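PDB 5JDD: titin from Homo sapiens, which serves as a giant structural protein of muscle, its I-band part probably acting as a molecular spring, and is also classed as a protein kinase. Local coordinates for residues Ser46-Leu51 against Pro67-Glu72; Leu60-Ile65 against Gly71-Val76; Glu159-Phe162 against Asp167-Ser170; Lys137-Val140 against His145-Ile148. One frame throughout, in Å; residues are numbered along the deposited sequence.

The four contacts lie in two of the three immunoglobulin I-set domains of this titin fragment: interactions 1 and 2 in the first, interactions 3 and 4 in the second. Interactions 1 and 2 are neighbours, their centres about 5 Å apart, and both use strand 71-77; their strands 49-54 and 57-62 are adjacent in one sheet. Interactions 3 and 4 have centres about 13 Å apart and belong to the two facing sheets of one sandwich, meeting where Phe162 CZ packs 3.4 Å from His145 ND1. No contact of the first domain touches one of the second: interactions 1 and 3 come within about 10 Å at their nearest atoms, interactions 2 and 4 within about 20 Å.

Interaction 1 of 4, residues Ser46-Leu51 against Pro67-Glu72; sequences SDKHRL and PSDAGE
Lys48 brings its bent aliphatic chain across to the carboxylate of Asp69, which reaches back from the opposite direction, and the two close a salt bridge with NZ of Lys48 2.7 Å from OD2 of Asp69. The ammonium takes the syn lone pair of OD2. A lysine suits the place because its long chain can span backbones that stay far apart: even the nearest CA atoms, those of Lys48 and Asp69, are 9.8 Å from each other. CG of Lys48 lies anti to the backbone N (chi1 165°) and rests on one face of the His49 ring, 3.6 Å above its centre. That imidazole adds a second, indirect link, since one water lies 2.9 Å from NE2 of His49 and donates to OD1 of Asp69 at 2.8 Å. Both carboxylate oxygens of the buried Asp69 thus have partners, and the backbone N of Ser66 gives OD2 another; together they probably stabilise its negative charge. Ser46 steadies the turn before the strand: its OG accepts from N of His49 (2.9 Å) and N of Lys48 (3.0 Å), an ST motif with an ST turn inside it. The salt bridge joins the turn just before edge strand 49-54, beside strand 57-62, to the 3-10 turn leading into strand 71-77 of the other sheet, where Asp69 also touches Leu86 of strand 80-89.

Interaction 2 of 4, residues Leu60-Ile65 against Gly71-Val76; sequences LMLQNI and GEYTAV
Leu60 meets the ring of Tyr73 through a single methyl, CD2, which lies 3.7 Å from CD2 of the tyrosine and a little farther, 4.2 Å, from its CE2. The leucine and the tyrosine side chains stand roughly perpendicular, and the methyl comes to the ring obliquely. CG of Leu60 is anti to the backbone N (chi1 167°), and from there the fork presents CD2, rather than CD1, to the tyrosine. Two residues on, Leu62 points inward again, as the alternation of an extended strand requires. The CD1 methyl of Leu62 comes from the opposite direction to the tyrosine and touches the far end of the ring, 3.7 Å from CZ of Tyr73. Branched leucine ends suit this place: their methyls can fit against different parts of a flat ring, and they ask for no polar partner. The two leucines therefore share the side chain of Tyr73, Leu60 toward its base and Leu62 toward its phenol end. The hydroxyl is not left unsatisfied in this apolar setting, because OH of Tyr73 bonds to the backbone O of Asp69. Around the same cluster, Leu51 and Ile43 touch Leu60, His38 stacks on the tyrosine ring, and Phe23 meets that ring with the planes at about 30°. This is the buried core between the two sheets of an immunoglobulin sandwich, and a tyrosine bonded back to the aspartate four residues before it is the tyrosine corner characteristic of that fold.

Interaction 3 of 4, residues Glu159-Phe162 against Asp167-Ser170; sequences EYTF and DQVS
Strands 159-162 and 167-170 run antiparallel at 151°, their axes 4.6 Å apart at the closest, with Phe162 and Val169 forming a hydrogen-bonded pair and Thr161 and Ser170 a non-hydrogen-bonded one. N of Phe162 bonds to O of Val169 at 2.9 Å, and N of Val169 returns a bond to O of Phe162 at 3.0 Å. Beside these, the CA of Thr161 makes a CA-H...O contact with O of Val169. On one face, the two hydroxyls meet: OG1 of Thr161 and OG of Ser170 are 2.7 Å apart in a hydrogen bond whose donor is not settled. Thr161 can do this because OG1 lies beside its backbone N (chi1 -60°), which leaves CG2 facing Gln168, 3.8 Å from NE2. The pairing belongs to the hairpin of the F and G strands of the immunoglobulin fold. On its other face it turns apolar groups toward the opposing sheet, with CB of Phe162 4.0 Å from CG1 of Val169. Farther out, the phenyl of Phe162 meets Trp123 edge-to-face, and both Phe162 and Val169 touch Cys112. Glu159, on the solvent side, lays its extended chain along Ser170, its OE2 coming 3.7 Å from CB of the serine; so small a residue lets the chain lie close.

Interaction 4 of 4, residues Lys137-Val140 against His145-Ile148; sequences KIVV and HQLI
Over one face of the His145 ring sits CG1 of Val140, 4.2 Å from the centroid in a CH-pi contact, while a water lies in plane at the ring edge, 2.8 Å from ND1. The pair lies near the turn of a beta hairpin in the immunoglobulin sandwich, made by strands 136-141 and 144-149; within it the segments 137-140 and 145-148 run antiparallel at 165°. Four backbone bonds tie them, two at each hydrogen-bonded pair; N of Ile148 reaches O of Lys137 at 2.8 Å. Beta-branched valine and isoleucine suit such extended backbone. On the face carrying Ile138 and Leu147, CG1 of the isoleucine meets CD1 of the leucine at 3.9 Å, and both pack on Trp123. On the other face, Lys137 and Ile148 run alongside each other, with CB to CB 3.8 Å. There CG1 of Ile148, placed beside its own backbone N (chi1 -61°), carries CD1 to where it lies 3.9 Å from CG of Lys137, so the lysine uses its aliphatic part while its ammonium end departs from the strand pair. The water at His145 also donates to O of Val139 at 2.9 Å, an oxygen already bonded to N of Gln146.

Interaction 1 of 4, residues Ser46-Leu51 against Pro67-Glu72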
loop_
_atom_site.group_PDB
_atom_site.type_symbol
_atom_site.label_atom_id
_atom_site.label_comp_id
_atom_site.label_asym_id
_atom_site.label_seq_id
_atom_site.Cartn_x
_atom_site.Cartn_y
_atom_site.Cartn_z
ATOM N N SER A 46 -15.530 -32.212 -18.721
ATOM C CA SER A 46 -14.542 -32.364 -17.660
ATOM C C SER A 46 -14.966 -31.478 -16.516
ATOM O O SER A 46 -16.007 -30.825 -16.582
ATOM C CB SER A 46 -13.162 -31.939 -18.145
ATOM O OG SER A 46 -13.102 -30.522 -18.291
ATOM N N ASP A 47 -14.155 -31.427 -15.469
ATOM C CA ASP A 47 -14.467 -30.510 -14.386
ATOM C C ASP A 47 -14.353 -29.048 -14.846
ATOM O O ASP A 47 -14.962 -28.162 -14.250
ATOM C CB ASP A 47 -13.602 -30.806 -13.160
ATOM C CG ASP A 47 -13.873 -32.189 -12.580
ATOM O OD1 ASP A 47 -14.895 -32.810 -12.954
ATOM O OD2 ASP A 47 -13.067 -32.653 -11.745
ATOM N N LYS A 48 -13.600 -28.811 -15.921
ATOM C CA LYS A 48 -13.447 -27.469 -16.495
ATOM C C LYS A 48 -14.438 -27.170 -17.631
ATOM O O LYS A 48 -14.863 -26.024 -17.815
ATOM C CB LYS A 48 -12.006 -27.256 -16.990
ATOM C CG LYS A 48 -11.806 -26.057 -17.925
ATOM C CD LYS A 48 -11.140 -24.878 -17.231
ATOM C CE LYS A 48 -9.683 -25.165 -16.905
ATOM N NZ LYS A 48 -9.009 -24.011 -16.245
ATOM N N HIS A 49 -14.813 -28.199 -18.388
ATOM C CA HIS A 49 -15.623 -28.001 -19.590
ATOM C C HIS A 49 -16.989 -28.655 -19.483
ATOM O O HIS A 49 -17.101 -29.838 -19.153
ATOM C CB HIS A 49 -14.907 -28.590 -20.806
ATOM C CG HIS A 49 -13.512 -28.088 -20.991
ATOM N ND1 HIS A 49 -12.403 -28.803 -20.593
ATOM C CD2 HIS A 49 -13.045 -26.938 -21.530
ATOM C CE1 HIS A 49 -11.311 -28.115 -20.881
ATOM N NE2 HIS A 49 -11.674 -26.978 -21.450
ATOM N N ARG A 50 -18.029 -27.887 -19.771
ATOM C CA ARG A 50 -19.373 -28.428 -19.856
ATOM C C ARG A 50 -19.929 -28.182 -21.246
ATOM O O ARG A 50 -19.879 -27.065 -21.764
ATOM C CB ARG A 50 -20.291 -27.763 -18.838
ATOM C CG ARG A 50 -21.730 -28.246 -18.900
ATOM C CD ARG A 50 -22.525 -27.790 -17.687
ATOM N NE ARG A 50 -21.883 -28.234 -16.456
ATOM C CZ ARG A 50 -21.096 -27.469 -15.708
ATOM N NH1 ARG A 50 -20.863 -26.211 -16.063
ATOM N NH2 ARG A 50 -20.541 -27.959 -14.607
ATOM N N LEU A 51 -20.456 -29.235 -21.846
ATOM C CA LEU A 51 -21.078 -29.159 -23.163
ATOM C C LEU A 51 -22.577 -29.279 -22.976
ATOM O O LEU A 51 -23.061 -30.278 -22.441
ATOM C CB LEU A 51 -20.587 -30.296 -24.056
ATOM C CG LEU A 51 -19.087 -30.350 -24.325
ATOM C CD1 LEU A 51 -18.728 -31.577 -25.152
ATOM C CD2 LEU A 51 -18.674 -29.094 -25.040
ATOM N N PRO A 67 -5.033 -18.840 -17.481
ATOM C CA PRO A 67 -4.414 -18.301 -18.692
ATOM C C PRO A 67 -4.190 -19.363 -19.778
ATOM O O PRO A 67 -4.218 -19.030 -20.970
ATOM C CB PRO A 67 -3.079 -17.758 -18.176
ATOM C CG PRO A 67 -3.386 -17.340 -16.772
ATOM C CD PRO A 67 -4.350 -18.371 -16.255
ATOM N N SER A 68 -4.008 -20.625 -19.391
ATOM C CA SER A 68 -3.821 -21.687 -20.383
ATOM C C SER A 68 -5.072 -21.950 -21.231
ATOM O O SER A 68 -4.994 -22.583 -22.292
ATOM C CB SER A 68 -3.346 -22.979 -19.711
ATOM O OG SER A 68 -4.320 -23.481 -18.816
ATOM N N ASP A 69 -6.226 -21.460 -20.779
ATOM C CA ASP A 69 -7.468 -21.630 -21.530
ATOM C C ASP A 69 -7.621 -20.586 -22.630
ATOM O O ASP A 69 -8.523 -20.675 -23.464
ATOM C CB ASP A 69 -8.675 -21.539 -20.603
ATOM C CG ASP A 69 -8.729 -22.665 -19.606
ATOM O OD1 ASP A 69 -8.594 -23.840 -20.010
ATOM O OD2 ASP A 69 -8.901 -22.373 -18.408
ATOM N N ALA A 70 -6.739 -19.590 -22.632
ATOM C CA ALA A 70 -6.808 -18.560 -23.656
ATOM C C ALA A 70 -6.607 -19.165 -25.037
ATOM O O ALA A 70 -5.954 -20.201 -25.195
ATOM C CB ALA A 70 -5.778 -17.481 -23.392
ATOM N N GLY A 71 -7.194 -18.527 -26.035
ATOM C CA GLY A 71 -6.959 -18.922 -27.409
ATOM C C GLY A 71 -8.234 -19.161 -28.185
ATOM O O GLY A 71 -9.320 -18.754 -27.778
ATOM N N GLU A 72 -8.101 -19.834 -29.321
ATOM C CA GLU A 72 -9.205 -19.966 -30.260
ATOM C C GLU A 72 -9.971 -21.268 -30.066
ATOM O O GLU A 72 -9.379 -22.347 -29.950
ATOM C CB GLU A 72 -8.673 -19.878 -31.689
ATOM C CG GLU A 72 -9.736 -19.727 -32.768
ATOM C CD GLU A 72 -9.134 -19.268 -34.082
ATOM O OE1 GLU A 72 -8.312 -20.022 -34.655
ATOM O OE2 GLU A 72 -9.468 -18.148 -34.530
HETATM O O HOH W 1 -9.848 -24.911 -22.254
#

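Interaction 2 of 4, residues Leu60-Ile65 against Gly71-Val76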
loop_
_atom_site.group_PDB
_atom_site.type_symbol
_atom_site.label_atom_id
_atom_site.label_comp_id
_atom_site.label_asym_id
_atom_site.label_seq_id
_atom_site.Cartn_x
_atom_site.Cartn_y
_atom_site.Cartn_z
ATOM N N LEU A 60 -20.588 -24.222 -25.024
ATOM C CA LEU A 60 -19.401 -24.712 -24.335
ATOM C C LEU A 60 -19.141 -23.766 -23.178
ATOM O O LEU A 60 -18.911 -22.573 -23.381
ATOM C CB LEU A 60 -18.198 -24.708 -25.271
ATOM C CG LEU A 60 -16.830 -24.902 -24.613
ATOM C CD1 LEU A 60 -16.750 -26.256 -23.939
ATOM C CD2 LEU A 60 -15.725 -24.756 -25.651
ATOM N N MET A 61 -19.200 -24.294 -21.964
ATOM C CA MET A 61 -18.954 -23.496 -20.774
ATOM C C MET A 61 -17.594 -23.858 -20.202
ATOM O O MET A 61 -17.249 -25.037 -20.068
ATOM C CB MET A 61 -20.063 -23.737 -19.746
ATOM C CG MET A 61 -21.472 -23.487 -20.287
ATOM S SD MET A 61 -22.731 -23.943 -19.078
ATOM C CE MET A 61 -24.189 -24.003 -20.114
ATOM N N LEU A 62 -16.813 -22.836 -19.884
ATOM C CA LEU A 62 -15.492 -23.025 -19.309
ATOM C C LEU A 62 -15.505 -22.455 -17.904
ATOM O O LEU A 62 -15.743 -21.254 -17.699
ATOM C CB LEU A 62 -14.427 -22.323 -20.151
ATOM C CG LEU A 62 -14.486 -22.525 -21.668
ATOM C CD1 LEU A 62 -13.449 -21.654 -22.366
ATOM C CD2 LEU A 62 -14.268 -23.964 -22.015
ATOM N N GLN A 63 -15.238 -23.313 -16.932
ATOM C CA GLN A 63 -15.343 -22.919 -15.538
ATOM C C GLN A 63 -13.970 -22.619 -14.957
ATOM O O GLN A 63 -12.996 -23.299 -15.278
ATOM C CB GLN A 63 -16.066 -24.013 -14.748
ATOM C CG GLN A 63 -17.462 -24.290 -15.299
ATOM C CD GLN A 63 -18.080 -25.563 -14.763
ATOM O OE1 GLN A 63 -19.239 -25.571 -14.349
ATOM N NE2 GLN A 63 -17.318 -26.651 -14.783
ATOM N N ASN A 64 -13.900 -21.569 -14.135
ATOM C CA ASN A 64 -12.678 -21.211 -13.405
ATOM C C ASN A 64 -11.475 -21.085 -14.335
ATOM O O ASN A 64 -10.468 -21.766 -14.156
ATOM C CB ASN A 64 -12.404 -22.231 -12.288
ATOM C CG ASN A 64 -11.346 -21.763 -11.293
ATOM O OD1 ASN A 64 -10.945 -20.598 -11.282
ATOM N ND2 ASN A 64 -10.893 -22.682 -10.445
ATOM N N ILE A 65 -11.581 -20.204 -15.329
ATOM C CA ILE A 65 -10.584 -20.161 -16.402
ATOM C C ILE A 65 -9.191 -19.784 -15.928
ATOM O O ILE A 65 -9.012 -19.012 -14.977
ATOM C CB ILE A 65 -10.983 -19.234 -17.568
ATOM C CG1 ILE A 65 -11.158 -17.791 -17.084
ATOM C CG2 ILE A 65 -12.255 -19.735 -18.257
ATOM C CD1 ILE A 65 -11.617 -16.859 -18.199
ATOM N N GLY A 71 -7.194 -18.527 -26.035
ATOM C CA GLY A 71 -6.959 -18.922 -27.409
ATOM C C GLY A 71 -8.234 -19.161 -28.185
ATOM O O GLY A 71 -9.320 -18.754 -27.778
ATOM N N GLU A 72 -8.101 -19.834 -29.321
ATOM C CA GLU A 72 -9.205 -19.966 -30.260
ATOM C C GLU A 72 -9.971 -21.268 -30.066
ATOM O O GLU A 72 -9.379 -22.347 -29.950
ATOM C CB GLU A 72 -8.673 -19.878 -31.689
ATOM C CG GLU A 72 -9.736 -19.727 -32.768
ATOM C CD GLU A 72 -9.134 -19.268 -34.082
ATOM O OE1 GLU A 72 -8.312 -20.022 -34.655
ATOM O OE2 GLU A 72 -9.468 -18.148 -34.530
ATOM N N TYR A 73 -11.292 -21.149 -30.015
ATOM C CA TYR A 73 -12.182 -22.289 -29.891
ATOM C C TYR A 73 -12.983 -22.416 -31.173
ATOM O O TYR A 73 -13.403 -21.408 -31.744
ATOM C CB TYR A 73 -13.102 -22.096 -28.680
ATOM C CG TYR A 73 -12.355 -22.231 -27.377
ATOM C CD1 TYR A 73 -11.569 -21.192 -26.885
ATOM C CD2 TYR A 73 -12.407 -23.410 -26.659
ATOM C CE1 TYR A 73 -10.864 -21.333 -25.704
ATOM C CE2 TYR A 73 -11.715 -23.563 -25.475
ATOM C CZ TYR A 73 -10.942 -22.518 -24.998
ATOM O OH TYR A 73 -10.236 -22.665 -23.823
ATOM N N THR A 74 -13.178 -23.650 -31.637
ATOM C CA THR A 74 -13.903 -23.916 -32.867
ATOM C C THR A 74 -15.113 -24.802 -32.591
ATOM O O THR A 74 -15.001 -25.837 -31.922
ATOM C CB THR A 74 -13.002 -24.623 -33.896
ATOM O OG1 THR A 74 -11.823 -23.840 -34.107
ATOM C CG2 THR A 74 -13.729 -24.822 -35.226
ATOM N N ALA A 75 -16.273 -24.385 -33.095
ATOM C CA ALA A 75 -17.452 -25.244 -33.119
ATOM C C ALA A 75 -17.572 -25.856 -34.506
ATOM O O ALA A 75 -17.479 -25.152 -35.509
ATOM C CB ALA A 75 -18.699 -24.459 -32.786
ATOM N N VAL A 76 -17.772 -27.168 -34.552
ATOM C CA VAL A 76 -17.948 -27.880 -35.810
ATOM C C VAL A 76 -19.347 -28.465 -35.886
ATOM O O VAL A 76 -19.763 -29.202 -34.990
ATOM C CB VAL A 76 -16.928 -29.014 -35.974
ATOM C CG1 VAL A 76 -17.129 -29.722 -37.307
ATOM C CG2 VAL A 76 -15.513 -28.475 -35.878
#

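Interaction 3 of 4, residues Glu159-Phe162 against Asp167-Ser170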
loop_
_atom_site.group_PDB
_atom_site.type_symbol
_atom_site.label_atom_id
_atom_site.label_comp_id
_atom_site.label_asym_id
_atom_site.label_seq_id
_atom_site.Cartn_x
_atom_site.Cartn_y
_atom_site.Cartn_z
ATOM N N GLU A 159 11.525 -4.232 3.665
ATOM C CA GLU A 159 11.010 -4.341 2.316
ATOM C C GLU A 159 9.512 -4.549 2.390
ATOM O O GLU A 159 9.043 -5.463 3.069
ATOM C CB GLU A 159 11.651 -5.504 1.570
ATOM C CG GLU A 159 11.091 -5.666 0.165
ATOM C CD GLU A 159 11.883 -6.652 -0.659
ATOM O OE1 GLU A 159 11.965 -7.829 -0.251
ATOM O OE2 GLU A 159 12.424 -6.245 -1.711
ATOM N N TYR A 160 8.763 -3.702 1.690
ATOM C CA TYR A 160 7.307 -3.769 1.675
ATOM C C TYR A 160 6.829 -4.238 0.318
ATOM O O TYR A 160 7.358 -3.832 -0.713
ATOM C CB TYR A 160 6.712 -2.405 2.048
ATOM C CG TYR A 160 6.992 -2.045 3.485
ATOM C CD1 TYR A 160 6.094 -2.381 4.490
ATOM C CD2 TYR A 160 8.162 -1.391 3.844
ATOM C CE1 TYR A 160 6.353 -2.073 5.815
ATOM C CE2 TYR A 160 8.430 -1.070 5.169
ATOM C CZ TYR A 160 7.521 -1.423 6.144
ATOM O OH TYR A 160 7.766 -1.119 7.454
ATOM N N THR A 161 5.816 -5.094 0.320
ATOM C CA THR A 161 5.359 -5.727 -0.905
ATOM C C THR A 161 3.850 -5.595 -1.028
ATOM O O THR A 161 3.140 -5.763 -0.044
ATOM C CB THR A 161 5.697 -7.235 -0.873
ATOM O OG1 THR A 161 7.117 -7.414 -0.763
ATOM C CG2 THR A 161 5.193 -7.943 -2.125
ATOM N N PHE A 162 3.368 -5.283 -2.232
ATOM C CA PHE A 162 1.951 -5.419 -2.546
ATOM C C PHE A 162 1.752 -6.636 -3.441
ATOM O O PHE A 162 2.442 -6.789 -4.451
ATOM C CB PHE A 162 1.398 -4.178 -3.255
ATOM C CG PHE A 162 -0.090 -4.230 -3.440
ATOM C CD1 PHE A 162 -0.643 -4.726 -4.609
ATOM C CD2 PHE A 162 -0.935 -3.862 -2.412
ATOM C CE1 PHE A 162 -2.022 -4.810 -4.770
ATOM C CE2 PHE A 162 -2.311 -3.940 -2.558
ATOM C CZ PHE A 162 -2.869 -4.418 -3.745
ATOM N N ASP A 167 1.024 -11.464 -9.446
ATOM C CA ASP A 167 2.056 -10.443 -9.617
ATOM C C ASP A 167 2.354 -9.886 -8.212
ATOM O O ASP A 167 1.532 -9.996 -7.291
ATOM C CB ASP A 167 1.532 -9.312 -10.532
ATOM C CG ASP A 167 2.648 -8.575 -11.304
ATOM O OD1 ASP A 167 3.845 -8.861 -11.076
ATOM O OD2 ASP A 167 2.319 -7.697 -12.152
ATOM N N GLN A 168 3.536 -9.319 -8.028
ATOM C CA GLN A 168 3.799 -8.562 -6.811
ATOM C C GLN A 168 4.826 -7.484 -7.093
ATOM O O GLN A 168 5.582 -7.571 -8.057
ATOM C CB GLN A 168 4.228 -9.479 -5.662
ATOM C CG GLN A 168 5.580 -10.133 -5.820
ATOM C CD GLN A 168 6.001 -10.883 -4.560
ATOM O OE1 GLN A 168 5.265 -11.737 -4.064
ATOM N NE2 GLN A 168 7.180 -10.556 -4.034
ATOM N N VAL A 169 4.824 -6.450 -6.264
ATOM C CA VAL A 169 5.763 -5.346 -6.401
ATOM C C VAL A 169 6.311 -5.010 -5.016
ATOM O O VAL A 169 5.576 -5.045 -4.033
ATOM C CB VAL A 169 5.093 -4.112 -7.078
ATOM C CG1 VAL A 169 3.893 -3.598 -6.276
ATOM C CG2 VAL A 169 6.111 -3.006 -7.333
ATOM N N SER A 170 7.602 -4.715 -4.940
ATOM C CA SER A 170 8.222 -4.399 -3.655
ATOM C C SER A 170 9.031 -3.108 -3.719
ATOM O O SER A 170 9.498 -2.692 -4.787
ATOM C CB SER A 170 9.135 -5.540 -3.182
ATOM O OG SER A 170 8.412 -6.752 -3.000
HETATM O O HOH W 2 8.160 -10.644 -0.850
#

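Interaction 4 of 4, residues Lys137-Val140 against His145-Ile148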
loop_
_atom_site.group_PDB
_atom_site.type_symbol
_atom_site.label_atom_id
_atom_site.label_comp_id
_atom_site.label_asym_id
_atom_site.label_seq_id
_atom_site.Cartn_x
_atom_site.Cartn_y
_atom_site.Cartn_z
ATOM N N LYS A 137 -1.901 2.451 7.828
ATOM C CA LYS A 137 -3.140 2.826 7.155
ATOM C C LYS A 137 -3.112 2.201 5.765
ATOM O O LYS A 137 -2.181 2.420 4.994
ATOM C CB LYS A 137 -3.258 4.350 7.072
ATOM C CG LYS A 137 -4.424 4.860 6.241
ATOM C CD LYS A 137 -5.740 4.791 6.984
ATOM C CE LYS A 137 -6.812 5.566 6.227
ATOM N NZ LYS A 137 -6.304 6.909 5.812
ATOM N N ILE A 138 -4.118 1.394 5.462
ATOM C CA ILE A 138 -4.202 0.708 4.186
ATOM C C ILE A 138 -5.375 1.286 3.402
ATOM O O ILE A 138 -6.513 1.297 3.880
ATOM C CB ILE A 138 -4.336 -0.816 4.407
ATOM C CG1 ILE A 138 -3.025 -1.357 4.985
ATOM C CG2 ILE A 138 -4.648 -1.539 3.097
ATOM C CD1 ILE A 138 -3.085 -2.813 5.440
ATOM N N VAL A 139 -5.092 1.784 2.204
ATOM C CA VAL A 139 -6.075 2.544 1.436
ATOM C C VAL A 139 -6.234 1.951 0.041
ATOM O O VAL A 139 -5.254 1.521 -0.575
ATOM C CB VAL A 139 -5.655 4.023 1.304
ATOM C CG1 VAL A 139 -6.721 4.831 0.579
ATOM C CG2 VAL A 139 -5.393 4.638 2.685
ATOM N N VAL A 140 -7.471 1.905 -0.445
ATOM C CA VAL A 140 -7.736 1.603 -1.849
ATOM C C VAL A 140 -8.484 2.779 -2.453
ATOM O O VAL A 140 -9.485 3.244 -1.896
ATOM C CB VAL A 140 -8.597 0.354 -2.007
ATOM C CG1 VAL A 140 -8.811 0.040 -3.492
ATOM C CG2 VAL A 140 -7.954 -0.817 -1.290
ATOM N N HIS A 145 -3.478 1.638 -4.857
ATOM C CA HIS A 145 -3.339 1.028 -3.543
ATOM C C HIS A 145 -2.235 1.710 -2.774
ATOM O O HIS A 145 -1.140 1.906 -3.293
ATOM C CB HIS A 145 -3.049 -0.465 -3.681
ATOM C CG HIS A 145 -4.245 -1.253 -4.104
ATOM N ND1 HIS A 145 -5.062 -1.901 -3.203
ATOM C CD2 HIS A 145 -4.801 -1.444 -5.328
ATOM C CE1 HIS A 145 -6.054 -2.480 -3.857
ATOM N NE2 HIS A 145 -5.914 -2.221 -5.146
ATOM N N GLN A 146 -2.525 2.065 -1.525
ATOM C CA GLN A 146 -1.577 2.816 -0.715
ATOM C C GLN A 146 -1.384 2.208 0.674
ATOM O O GLN A 146 -2.333 1.712 1.293
ATOM C CB GLN A 146 -2.039 4.274 -0.597
ATOM C CG GLN A 146 -1.082 5.183 0.149
ATOM C CD GLN A 146 -1.606 6.600 0.262
ATOM O OE1 GLN A 146 -2.817 6.828 0.288
ATOM N NE2 GLN A 146 -0.697 7.561 0.331
ATOM N N LEU A 147 -0.141 2.264 1.148
ATOM C CA LEU A 147 0.219 1.893 2.515
ATOM C C LEU A 147 0.851 3.114 3.152
ATOM O O LEU A 147 1.851 3.640 2.656
ATOM C CB LEU A 147 1.217 0.734 2.530
ATOM C CG LEU A 147 1.770 0.348 3.913
ATOM C CD1 LEU A 147 0.661 -0.227 4.779
ATOM C CD2 LEU A 147 2.896 -0.665 3.790
ATOM N N ILE A 148 0.249 3.588 4.237
ATOM C CA ILE A 148 0.785 4.726 4.973
ATOM C C ILE A 148 1.302 4.243 6.325
ATOM O O ILE A 148 0.581 3.568 7.071
ATOM C CB ILE A 148 -0.276 5.806 5.154
ATOM C CG1 ILE A 148 -0.729 6.307 3.781
ATOM C CG2 ILE A 148 0.260 6.957 5.986
ATOM C CD1 ILE A 148 -2.111 6.900 3.778
HETATM O O HOH W 3 -4.408 -1.254 -0.572
#